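Local coordinates for protein ketol-acid reductoisomerase (NAD(+)) (uncultured archaeon GZfos26G2, PDB 4XDY) that catalyses the magnesium-dependent alkyl migration and NADH-dependent reduction of 2-acetolactate to 2,3-dihydroxy-isovalerate in branched-chain amino acid biosynthesis, at residues M22-Q27 / Q31-K36; E191-L196 / K284-G289. One frame throughout, in Å; residues are numbered along the deposited sequence. Where two conformers were deposited one is given.

Contact 1. Residues M22-Q27 / Q31-K36. With NAI (1,4-dihydronicotinamide adenine dinucleotide), chain E.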
ATOM      1  N   MET A  22     -21.211  -1.045  21.105  1.00 22.21           N
ATOM      2  CA  MET A  22     -22.249  -0.269  20.459  1.00 23.40           C
ATOM      3  C   MET A  22     -21.873   0.006  18.990  1.00 22.02           C
ATOM      4  O   MET A  22     -20.942   0.736  18.726  1.00 20.92           O
ATOM      5  CB  MET A  22     -22.496   1.022  21.176  1.00 22.31           C
ATOM      6  CG  MET A  22     -22.595   0.930  22.717  1.00 27.89           C
ATOM      7  SD  MET A  22     -23.909  -0.238  23.141  1.00 26.46           S
ATOM      8  CE  MET A  22     -24.231   0.333  24.804  1.00 28.96           C
ATOM      9  N   GLY A  23     -22.681  -0.483  18.069  1.00 22.03           N
ATOM     10  CA  GLY A  23     -22.373  -0.421  16.629  1.00 22.21           C
ATOM     11  C   GLY A  23     -21.613  -1.561  16.100  1.00 21.85           C
ATOM     12  O   GLY A  23     -20.454  -1.734  16.446  1.00 25.73           O
ATOM     13  N   TYR A  24     -22.188  -2.352  15.197  1.00 22.25           N
ATOM     14  CA  TYR A  24     -21.515  -3.450  14.616  1.00 22.30           C
ATOM     15  C   TYR A  24     -21.127  -3.165  13.184  1.00 23.19           C
ATOM     16  O   TYR A  24     -21.536  -3.917  12.313  1.00 24.63           O
ATOM     17  CB  TYR A  24     -22.432  -4.724  14.670  1.00 23.88           C
ATOM     18  CG  TYR A  24     -21.829  -6.070  14.469  1.00 22.22           C
ATOM     19  CD1 TYR A  24     -21.125  -6.710  15.472  1.00 21.92           C
ATOM     20  CD2 TYR A  24     -22.047  -6.786  13.299  1.00 23.21           C
ATOM     21  CE1 TYR A  24     -20.585  -7.961  15.316  1.00 23.72           C
ATOM     22  CE2 TYR A  24     -21.513  -8.064  13.119  1.00 25.78           C
ATOM     23  CZ  TYR A  24     -20.809  -8.681  14.162  1.00 25.97           C
ATOM     24  OH  TYR A  24     -20.234  -9.919  14.040  1.00 25.03           O
ATOM     25  N   GLY A  25     -20.268  -2.160  12.944  1.00 23.95           N
ATOM     26  CA  GLY A  25     -19.790  -1.784  11.626  1.00 24.14           C
ATOM     27  C   GLY A  25     -18.323  -2.153  11.498  1.00 23.52           C
ATOM     28  O   GLY A  25     -17.904  -3.203  11.976  1.00 21.50           O
ATOM     29  N   ALA A  26     -17.522  -1.343  10.805  1.00 21.66           N
ATOM     30  CA  ALA A  26     -16.152  -1.824  10.449  1.00 22.03           C
ATOM     31  C   ALA A  26     -15.401  -2.191  11.737  1.00 18.83           C
ATOM     32  O   ALA A  26     -14.785  -3.265  11.825  1.00 20.43           O
ATOM     33  CB  ALA A  26     -15.401  -0.703   9.728  1.00 23.62           C
ATOM     34  N   GLN A  27     -15.423  -1.288  12.711  1.00 19.40           N
ATOM     35  CA  GLN A  27     -14.726  -1.514  13.971  1.00 18.73           C
ATOM     36  C   GLN A  27     -15.497  -2.452  14.947  1.00 22.30           C
ATOM     37  O   GLN A  27     -14.881  -3.315  15.549  1.00 20.92           O
ATOM     38  CB  GLN A  27     -14.363  -0.203  14.644  1.00 20.97           C
ATOM     39  CG  GLN A  27     -13.157   0.515  13.996  1.00 21.30           C
ATOM     40  CD  GLN A  27     -11.863  -0.279  13.979  1.00 20.94           C
ATOM     41  OE1 GLN A  27     -11.046  -0.160  13.040  1.00 22.84           O
ATOM     42  NE2 GLN A  27     -11.664  -1.059  14.980  1.00 18.38           N
ATOM     43  N   GLN A  31     -13.843  -5.756  16.270  1.00 21.24           N
ATOM     44  CA  GLN A  31     -13.456  -5.750  17.685  1.00 21.28           C
ATOM     45  C   GLN A  31     -14.292  -6.800  18.476  1.00 22.86           C
ATOM     46  O   GLN A  31     -13.748  -7.562  19.295  1.00 23.33           O
ATOM     47  CB  GLN A  31     -13.525  -4.410  18.331  1.00 21.77           C
ATOM     48  CG  GLN A  31     -12.487  -3.473  17.714  1.00 22.31           C
ATOM     49  CD  GLN A  31     -12.269  -2.155  18.459  1.00 22.64           C
ATOM     50  OE1 GLN A  31     -12.072  -1.083  17.860  1.00 23.83           O
ATOM     51  NE2 GLN A  31     -12.371  -2.212  19.712  1.00 19.06           N
ATOM     52  N   ALA A  32     -15.572  -6.791  18.251  1.00 21.62           N
ATOM     53  CA  ALA A  32     -16.440  -7.797  18.869  1.00 23.54           C
ATOM     54  C   ALA A  32     -16.006  -9.245  18.627  1.00 26.07           C
ATOM     55  O   ALA A  32     -15.994 -10.069  19.563  1.00 26.74           O
ATOM     56  CB  ALA A  32     -17.902  -7.546  18.486  1.00 25.19           C
ATOM     57  N   ASN A  33     -15.639  -9.572  17.403  1.00 25.43           N
ATOM     58  CA  ASN A  33     -15.241 -10.899  17.090  1.00 27.02           C
ATOM     59  C   ASN A  33     -13.880 -11.251  17.598  1.00 28.70           C
ATOM     60  O   ASN A  33     -13.651 -12.391  17.979  1.00 27.73           O
ATOM     61  CB  ASN A  33     -15.338 -11.148  15.604  1.00 25.93           C
ATOM     62  CG  ASN A  33     -16.784 -11.398  15.167  1.00 27.90           C
ATOM     63  OD1 ASN A  33     -17.309 -12.489  15.407  1.00 26.41           O
ATOM     64  ND2 ASN A  33     -17.476 -10.367  14.638  1.00 24.88           N
ATOM     65  N   CYS A  34     -12.947 -10.286  17.658  1.00 23.39           N
ATOM     66  CA  CYS A  34     -11.643 -10.595  18.237  1.00 24.03           C
ATOM     67  C   CYS A  34     -11.787 -10.830  19.757  1.00 24.70           C
ATOM     68  O   CYS A  34     -11.138 -11.735  20.303  1.00 25.61           O
ATOM     69  CB  CYS A  34     -10.606  -9.483  17.922  1.00 24.39           C
ATOM     70  SG  CYS A  34     -10.258  -9.362  16.141  1.00 25.44           S
ATOM     71  N   LEU A  35     -12.591  -9.999  20.403  1.00 24.44           N
ATOM     72  CA  LEU A  35     -12.839 -10.115  21.815  1.00 26.25           C
ATOM     73  C   LEU A  35     -13.532 -11.477  22.126  1.00 27.48           C
ATOM     74  O   LEU A  35     -13.099 -12.216  23.018  1.00 27.28           O
ATOM     75  CB  LEU A  35     -13.689  -9.000  22.333  1.00 24.65           C
ATOM     76  CG  LEU A  35     -12.979  -7.628  22.500  1.00 27.20           C
ATOM     77  CD1 LEU A  35     -14.043  -6.520  22.682  1.00 24.48           C
ATOM     78  CD2 LEU A  35     -12.017  -7.592  23.662  1.00 25.07           C
ATOM     79  N   LYS A  36     -14.559 -11.774  21.355  1.00 29.24           N
ATOM     80  CA  LYS A  36     -15.276 -13.064  21.555  1.00 31.84           C
ATOM     81  C   LYS A  36     -14.350 -14.291  21.328  1.00 31.25           C
ATOM     82  O   LYS A  36     -14.303 -15.206  22.144  1.00 33.54           O
ATOM     83  CB  LYS A  36     -16.540 -13.105  20.728  1.00 35.45           C
ATOM     84  CG  LYS A  36     -17.261 -14.468  20.942  1.00 39.23           C
ATOM     85  CD  LYS A  36     -18.675 -14.541  20.392  1.00 43.67           C
ATOM     86  CE  LYS A  36     -18.775 -14.671  18.872  1.00 44.65           C
ATOM     87  NZ  LYS A  36     -18.300 -15.930  18.206  1.00 45.97           N
TER
HETATM   88  PA  NAI E 403     -19.654   2.606  11.223  1.00 22.31           P
HETATM   89  O1A NAI E 403     -19.839   3.835  10.320  1.00 23.40           O
HETATM   90  O2A NAI E 403     -19.221   1.330  10.645  1.00 22.92           O
HETATM   91  O5B NAI E 403     -20.987   2.547  12.128  1.00 24.26           O
HETATM   92  C5B NAI E 403     -21.204   1.422  13.027  1.00 24.35           C
HETATM   93  C4B NAI E 403     -22.707   1.016  12.954  1.00 25.09           C
HETATM   94  O4B NAI E 403     -23.418   2.112  13.518  1.00 24.90           O
HETATM   95  C3B NAI E 403     -23.346   0.804  11.556  1.00 23.72           C
HETATM   96  O3B NAI E 403     -22.932  -0.477  11.080  1.00 25.97           O
HETATM   97  C2B NAI E 403     -24.822   0.971  11.852  1.00 27.28           C
HETATM   98  O2B NAI E 403     -25.352  -0.301  12.229  1.00 26.19           O
HETATM   99  C1B NAI E 403     -24.784   1.938  13.063  1.00 29.12           C
HETATM  100  N9A NAI E 403     -25.303   3.247  12.703  1.00 27.03           N
HETATM  101  C8A NAI E 403     -24.922   3.940  11.549  1.00 27.60           C
HETATM  102  N7A NAI E 403     -25.573   5.094  11.504  1.00 26.31           N
HETATM  103  C5A NAI E 403     -26.387   5.130  12.591  1.00 26.91           C
HETATM  104  C6A NAI E 403     -27.371   6.064  13.107  1.00 26.53           C
HETATM  105  N6A NAI E 403     -27.656   7.210  12.474  1.00 31.57           N
HETATM  106  N1A NAI E 403     -27.994   5.807  14.288  1.00 29.96           N
HETATM  107  C2A NAI E 403     -27.757   4.654  14.949  1.00 27.80           C
HETATM  108  N3A NAI E 403     -26.884   3.740  14.564  1.00 26.65           N
HETATM  109  C4A NAI E 403     -26.184   3.919  13.385  1.00 26.83           C
HETATM  110  O3  NAI E 403     -18.547   3.072  12.412  1.00 22.54           O
HETATM  111  PN  NAI E 403     -16.909   2.814  12.265  1.00 23.26           P
HETATM  112  O1N NAI E 403     -16.405   3.393  10.959  1.00 23.02           O
HETATM  113  O2N NAI E 403     -16.701   1.387  12.550  1.00 19.33           O
HETATM  114  O5D NAI E 403     -16.479   3.855  13.376  1.00 21.81           O
HETATM  115  C5D NAI E 403     -16.635   3.484  14.787  1.00 22.16           C
HETATM  116  C4D NAI E 403     -15.635   4.287  15.696  1.00 21.21           C
HETATM  117  O4D NAI E 403     -14.356   3.706  15.372  1.00 21.51           O
HETATM  118  C3D NAI E 403     -15.491   5.765  15.386  1.00 20.57           C
HETATM  119  O3D NAI E 403     -15.214   6.491  16.589  1.00 19.39           O
HETATM  120  C2D NAI E 403     -14.283   5.877  14.426  1.00 20.24           C
HETATM  121  O2D NAI E 403     -13.622   7.139  14.376  1.00 19.19           O
HETATM  122  C1D NAI E 403     -13.409   4.773  14.982  1.00 23.42           C
HETATM  123  N1N NAI E 403     -12.408   4.147  14.110  1.00 20.72           N
HETATM  124  C2N NAI E 403     -12.819   3.604  12.945  1.00 23.74           C
HETATM  125  C3N NAI E 403     -11.944   2.991  12.119  1.00 20.94           C
HETATM  126  C7N NAI E 403     -12.433   2.335  10.945  1.00 23.75           C
HETATM  127  O7N NAI E 403     -13.522   2.563  10.334  1.00 27.39           O
HETATM  128  N7N NAI E 403     -11.758   1.254  10.642  1.00 20.89           N
HETATM  129  C4N NAI E 403     -10.556   2.915  12.524  1.00 24.08           C
HETATM  130  C5N NAI E 403     -10.238   3.310  13.862  1.00 24.25           C
HETATM  131  C6N NAI E 403     -11.186   3.949  14.598  1.00 22.46           C
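Tyr24 and Asn33 meet at the phenol oxygen: Asn33 ND2 donates to Tyr24 OH over 2.9 Å, and that oxygen lies almost in the plane of the asparagine amide. The two side chains cross at about a right angle, with ring and amide planes 62° apart. Tyr24 reaches the helix because its ring swings anti to the backbone N (chi1 -163°), which also brings Ala32 CB to the ring edge, 4.2 Å from Tyr24 CE1. Tyr24 OH is hydrogen-bonded to Asp64 as well, and Asn33 ND2 to Asp29 O. A phenylalanine in place of Tyr24 would probably keep the contact with Ala32 but leave Asp64 without its hydroxyl partner and Asn33 with one bond fewer.

This is the turn between strand 18-22 and helix 26-37 of a Rossmann beta-alpha-beta unit, with Gly23 and Gly25 in a GxGxxG pattern. A side chain on Gly25, the N-cap, would collide with NAI O2A, which accepts from Ala26 N at 3.2 Å; Gln27 N holds the other phosphate through NAI O2N at 3.0 Å. Both oxygens thus sit at the helix start, where the helix dipole would probably favour their charge.

One turn along, Gln31 N donates to Gln27 O at a short 2.7 Å. The side-chain amides of this pair stand 70° apart, and their bond, Gln27 NE2 to Gln31 OE1 at 2.9 Å, is weak; stronger partners are Glu141 for Gln27 and Ser111 for Gln31. The Gln27 chain, bent at its second torsion, lays CG against the nicotinamide, 3.3 Å from NAI C2N, and turns OE1 to the carboxamide nitrogen NAI N7N, which makes a weak 2.9 Å hydrogen bond to it.

Contact 2. Residues E191-L196 / K284-G289. With MG (magnesium ion), chain D; MG (magnesium ion), chain C; HIO (N-hydroxy-N-isopropyloxamic acid), chain H.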
ATOM      1  N   GLU A 191      -4.215  11.283  20.346  1.00 20.26           N
ATOM      2  CA  GLU A 191      -4.815  10.366  19.383  1.00 20.30           C
ATOM      3  C   GLU A 191      -5.678  11.083  18.389  1.00 18.85           C
ATOM      4  O   GLU A 191      -5.532  10.859  17.188  1.00 20.67           O
ATOM      5  CB  GLU A 191      -5.642   9.278  20.030  1.00 21.15           C
ATOM      6  CG  GLU A 191      -5.974   8.154  19.039  1.00 21.59           C
ATOM      7  CD  GLU A 191      -7.231   8.367  18.156  1.00 20.79           C
ATOM      8  OE1 GLU A 191      -8.074   9.210  18.491  1.00 21.65           O
ATOM      9  OE2 GLU A 191      -7.258   7.640  17.158  1.00 22.78           O
ATOM     10  N   THR A 192      -6.501  12.021  18.862  1.00 19.05           N
ATOM     11  CA  THR A 192      -7.471  12.628  18.022  1.00 18.76           C
ATOM     12  C   THR A 192      -6.747  13.375  16.914  1.00 19.37           C
ATOM     13  O   THR A 192      -7.068  13.281  15.724  1.00 17.69           O
ATOM     14  CB  THR A 192      -8.340  13.610  18.804  1.00 19.85           C
ATOM     15  OG1 THR A 192      -9.064  12.890  19.844  1.00 19.52           O
ATOM     16  CG2 THR A 192      -9.311  14.270  17.862  1.00 20.35           C
ATOM     17  N   TYR A 193      -5.729  14.140  17.307  1.00 18.50           N
ATOM     18  CA  TYR A 193      -5.070  14.986  16.328  1.00 18.96           C
ATOM     19  C   TYR A 193      -4.225  14.238  15.351  1.00 19.64           C
ATOM     20  O   TYR A 193      -4.287  14.518  14.126  1.00 19.30           O
ATOM     21  CB  TYR A 193      -4.209  16.051  17.041  1.00 19.53           C
ATOM     22  CG  TYR A 193      -4.910  16.891  18.077  1.00 20.68           C
ATOM     23  CD1 TYR A 193      -6.237  17.264  17.954  1.00 19.68           C
ATOM     24  CD2 TYR A 193      -4.191  17.374  19.174  1.00 22.16           C
ATOM     25  CE1 TYR A 193      -6.881  18.041  18.920  1.00 23.52           C
ATOM     26  CE2 TYR A 193      -4.818  18.165  20.145  1.00 23.06           C
ATOM     27  CZ  TYR A 193      -6.140  18.533  20.016  1.00 27.18           C
ATOM     28  OH  TYR A 193      -6.767  19.305  20.950  1.00 26.88           O
ATOM     29  N   GLU A 194      -3.476  13.269  15.815  1.00 17.68           N
ATOM     30  CA  GLU A 194      -2.581  12.496  14.919  1.00 18.04           C
ATOM     31  C   GLU A 194      -3.437  11.692  13.939  1.00 19.80           C
ATOM     32  O   GLU A 194      -3.089  11.541  12.781  1.00 19.13           O
ATOM     33  CB  GLU A 194      -1.611  11.618  15.683  1.00 18.74           C
ATOM     34  CG  GLU A 194      -2.198  10.469  16.466  1.00 20.27           C
ATOM     35  CD  GLU A 194      -2.544   9.269  15.634  1.00 23.87           C
ATOM     36  OE1 GLU A 194      -3.357   8.438  16.125  1.00 22.25           O
ATOM     37  OE2 GLU A 194      -1.917   9.068  14.522  1.00 22.98           O
ATOM     38  N   ASP A 195      -4.545  11.179  14.459  1.00 17.79           N
ATOM     39  CA  ASP A 195      -5.448  10.297  13.669  1.00 18.44           C
ATOM     40  C   ASP A 195      -6.094  11.085  12.525  1.00 17.13           C
ATOM     41  O   ASP A 195      -6.083  10.654  11.390  1.00 17.45           O
ATOM     42  CB  ASP A 195      -6.513   9.700  14.562  1.00 19.16           C
ATOM     43  CG  ASP A 195      -7.344   8.657  13.822  1.00 16.78           C
ATOM     44  OD1 ASP A 195      -6.822   7.541  13.630  1.00 20.04           O
ATOM     45  OD2 ASP A 195      -8.449   9.050  13.374  1.00 17.30           O
ATOM     46  N   LEU A 196      -6.660  12.206  12.874  1.00 16.98           N
ATOM     47  CA  LEU A 196      -7.273  13.108  11.906  1.00 19.01           C
ATOM     48  C   LEU A 196      -6.252  13.551  10.873  1.00 18.90           C
ATOM     49  O   LEU A 196      -6.489  13.438   9.673  1.00 17.51           O
ATOM     50  CB  LEU A 196      -7.893  14.267  12.595  1.00 18.79           C
ATOM     51  CG  LEU A 196      -9.170  14.032  13.413  1.00 19.83           C
ATOM     52  CD1 LEU A 196      -9.596  15.320  14.062  1.00 20.12           C
ATOM     53  CD2 LEU A 196     -10.355  13.529  12.588  1.00 19.49           C
ATOM     54  N   LYS A 284      -2.716  22.119  11.976  1.00 22.71           N
ATOM     55  CA  LYS A 284      -3.131  23.230  12.873  1.00 22.16           C
ATOM     56  C   LYS A 284      -4.657  23.285  12.952  1.00 22.73           C
ATOM     57  O   LYS A 284      -5.226  23.492  14.039  1.00 21.49           O
ATOM     58  CB  LYS A 284      -2.630  24.564  12.308  1.00 25.48           C
ATOM     59  CG  LYS A 284      -3.111  25.788  13.084  1.00 33.60           C
ATOM     60  CD  LYS A 284      -2.656  27.039  12.299  1.00 46.82           C
ATOM     61  CE  LYS A 284      -2.987  28.357  13.003  1.00 57.58           C
ATOM     62  NZ  LYS A 284      -2.057  29.442  12.545  1.00 62.65           N
ATOM     63  N   ARG A 285      -5.337  23.063  11.824  0.70 21.41           N
ATOM     64  CA  ARG A 285      -6.791  23.077  11.857  0.70 23.22           C
ATOM     65  C   ARG A 285      -7.375  21.896  12.566  0.70 21.43           C
ATOM     66  O   ARG A 285      -8.470  21.949  13.062  0.70 19.63           O
ATOM     67  CB  ARG A 285      -7.372  23.219  10.458  0.70 27.53           C
ATOM     68  CG  ARG A 285      -6.916  24.507   9.739  0.70 31.54           C
ATOM     69  CD  ARG A 285      -7.543  24.574   8.343  0.70 38.06           C
ATOM     70  NE  ARG A 285      -8.844  25.213   8.504  0.70 43.70           N
ATOM     71  CZ  ARG A 285     -10.033  24.630   8.493  0.70 44.97           C
ATOM     72  NH1 ARG A 285     -10.215  23.329   8.231  0.70 44.21           N
ATOM     73  NH2 ARG A 285     -11.074  25.425   8.711  0.70 52.91           N
ATOM     74  N   VAL A 286      -6.641  20.792  12.598  1.00 20.36           N
ATOM     75  CA  VAL A 286      -7.065  19.680  13.399  1.00 20.60           C
ATOM     76  C   VAL A 286      -6.905  20.013  14.922  1.00 21.02           C
ATOM     77  O   VAL A 286      -7.812  19.697  15.710  1.00 21.05           O
ATOM     78  CB  VAL A 286      -6.199  18.477  13.006  1.00 22.06           C
ATOM     79  CG1 VAL A 286      -6.048  17.463  14.088  1.00 21.79           C
ATOM     80  CG2 VAL A 286      -6.761  17.849  11.744  1.00 21.09           C
ATOM     81  N   GLU A 287      -5.727  20.540  15.288  1.00 20.98           N
ATOM     82  CA  GLU A 287      -5.389  20.786  16.704  1.00 23.74           C
ATOM     83  C   GLU A 287      -6.290  21.907  17.291  1.00 23.76           C
ATOM     84  O   GLU A 287      -6.506  21.897  18.513  1.00 24.09           O
ATOM     85  CB  GLU A 287      -3.933  21.116  16.843  1.00 21.45           C
ATOM     86  CG  GLU A 287      -3.045  19.887  16.579  1.00 21.13           C
ATOM     87  CD  GLU A 287      -1.541  20.172  16.670  1.00 24.91           C
ATOM     88  OE1 GLU A 287      -1.186  21.314  16.469  1.00 27.75           O
ATOM     89  OE2 GLU A 287      -0.709  19.280  16.942  1.00 23.75           O
ATOM     90  N   ASN A 288      -6.756  22.854  16.478  1.00 22.86           N
ATOM     91  CA  ASN A 288      -7.413  24.077  17.044  1.00 25.66           C
ATOM     92  C   ASN A 288      -8.936  24.060  16.968  1.00 25.32           C
ATOM     93  O   ASN A 288      -9.591  25.006  17.355  1.00 25.60           O
ATOM     94  CB  ASN A 288      -6.823  25.337  16.406  1.00 23.07           C
ATOM     95  CG  ASN A 288      -7.300  25.552  14.980  1.00 25.71           C
ATOM     96  OD1 ASN A 288      -8.201  24.872  14.432  1.00 23.79           O
ATOM     97  ND2 ASN A 288      -6.703  26.556  14.369  1.00 24.79           N
ATOM     98  N   GLY A 289      -9.510  22.936  16.550  1.00 22.27           N
ATOM     99  CA  GLY A 289     -10.923  22.756  16.542  1.00 22.13           C
ATOM    100  C   GLY A 289     -11.637  23.234  15.245  1.00 20.99           C
ATOM    101  O   GLY A 289     -12.774  22.908  15.067  1.00 22.95           O
TER
HETATM  102 MG    MG D 402      -6.880   6.198  12.138  1.00 17.06          MG
HETATM  103 MG    MG C 401      -9.892   8.228  12.147  1.00 13.92          MG
HETATM  104  C1  HIO H 406     -10.720   6.150  10.401  1.00 16.80           C
HETATM  105  O11 HIO H 406     -11.190   7.178  10.958  1.00 17.23           O
HETATM  106  O12 HIO H 406     -11.325   5.289   9.683  1.00 19.16           O
HETATM  107  C2  HIO H 406      -9.254   5.958  10.790  1.00 18.71           C
HETATM  108  O2  HIO H 406      -8.831   6.597  11.788  1.00 17.60           O
HETATM  109  N3  HIO H 406      -8.395   5.263  10.067  1.00 20.67           N
HETATM  110  O3  HIO H 406      -7.135   4.839  10.676  1.00 25.49           O
HETATM  111  C4  HIO H 406      -8.650   4.832   8.726  1.00 23.32           C
HETATM  112  C41 HIO H 406      -7.451   5.220   7.852  1.00 24.14           C
HETATM  113  C42 HIO H 406      -8.900   3.330   8.807  1.00 23.71           C
HETATM  114  O   HOH W   1      -4.633  21.989  20.604  1.00 39.33           O
HETATM  115  O   HOH W   2      -6.220   7.739  10.854  1.00 19.16           O
HETATM  116  O   HOH W   3     -11.137   9.882  12.312  1.00 19.10           O
HETATM  117  O   HOH W   4     -10.780   7.340  13.908  1.00 15.44           O
HETATM  118  O   HOH W   5      -7.431   4.914  13.829  1.00 20.23           O
HETATM  119  O   HOH W   6      -4.796   5.673  12.514  1.00 18.68           O
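Glu287 O accepts a hydrogen bond of 2.8 Å from water 1, and this water also reaches Tyr193 OH, weakly, at 3.4 Å. The bridge joins helix 188-203 to the last turn of helix 273-287, both in the all-helical knotted C-terminal domain of ketol-acid reductoisomerases. No direct hydrogen bond crosses between the two segments, so apart from the water the evidence for cohesion is close carbon contact.

Tyr193 and Val286 bury the most surface here, the tyrosine through its ring face and CB. Glu287 CA stands over one ring face, 3.9 Å from the centroid and 14° off the normal, which meets the geometry of a CH-pi contact. Further out on the same residue, Glu287 CG lies over the ring beside Tyr193 CD2, at 3.8 Å. The glutamate then runs on extended, crossing the tyrosine at about a right angle with its carboxylate plane 69° from the ring. Its OE2 is taken up by the hydroxyl of Tyr223 of the second subunit, whose side chain also packs on Tyr193; the pair therefore borders the dimer interface.

Val286 points toward helix 188-203 and uses both branches. CG1 touches the helix backbone, 3.4 Å from Tyr193 O, and lies alongside Tyr193 CB; CG2 meets Leu196 CB at 3.9 Å. Leu196 in turn packs on His112, the predicted active-site residue.

The adjacent Asp195 faces the active site instead. With CG anti to the backbone N (chi1 -173°), its carboxylate spans the metal pair, while Lys135 bonds to OD1 and Glu199 shares one of the ions. Asp195 OD1 binds the chain D magnesium at 2.0 Å and Asp195 OD2 the chain C magnesium at 2.1 Å, with the inhibitor oxygen HIO O2 bridging the same two ions.

Contacts 1 and 2 lie in different domains, the Rossmann domain and the knotted helical domain, on opposite sides of the chain's centre. Their centres are 25 Å apart and their nearest atoms about 9 Å, so they do not touch; the bound groups fill in the relation. Contact 1 holds the cofactor's diphosphate and nicotinamide end, and contact 2 supplies a ligand to both magnesium ions that hold the inhibitor. Nicotinamide carbon NAI C4N lies 3.7 Å from HIO C2, which places the cofactor's hydride-carrying carbon beside the metal-bound ligand. The side chain of Gln27 comes within about 6 Å of HIO, and that of Leu196 within about 7 Å of NAI.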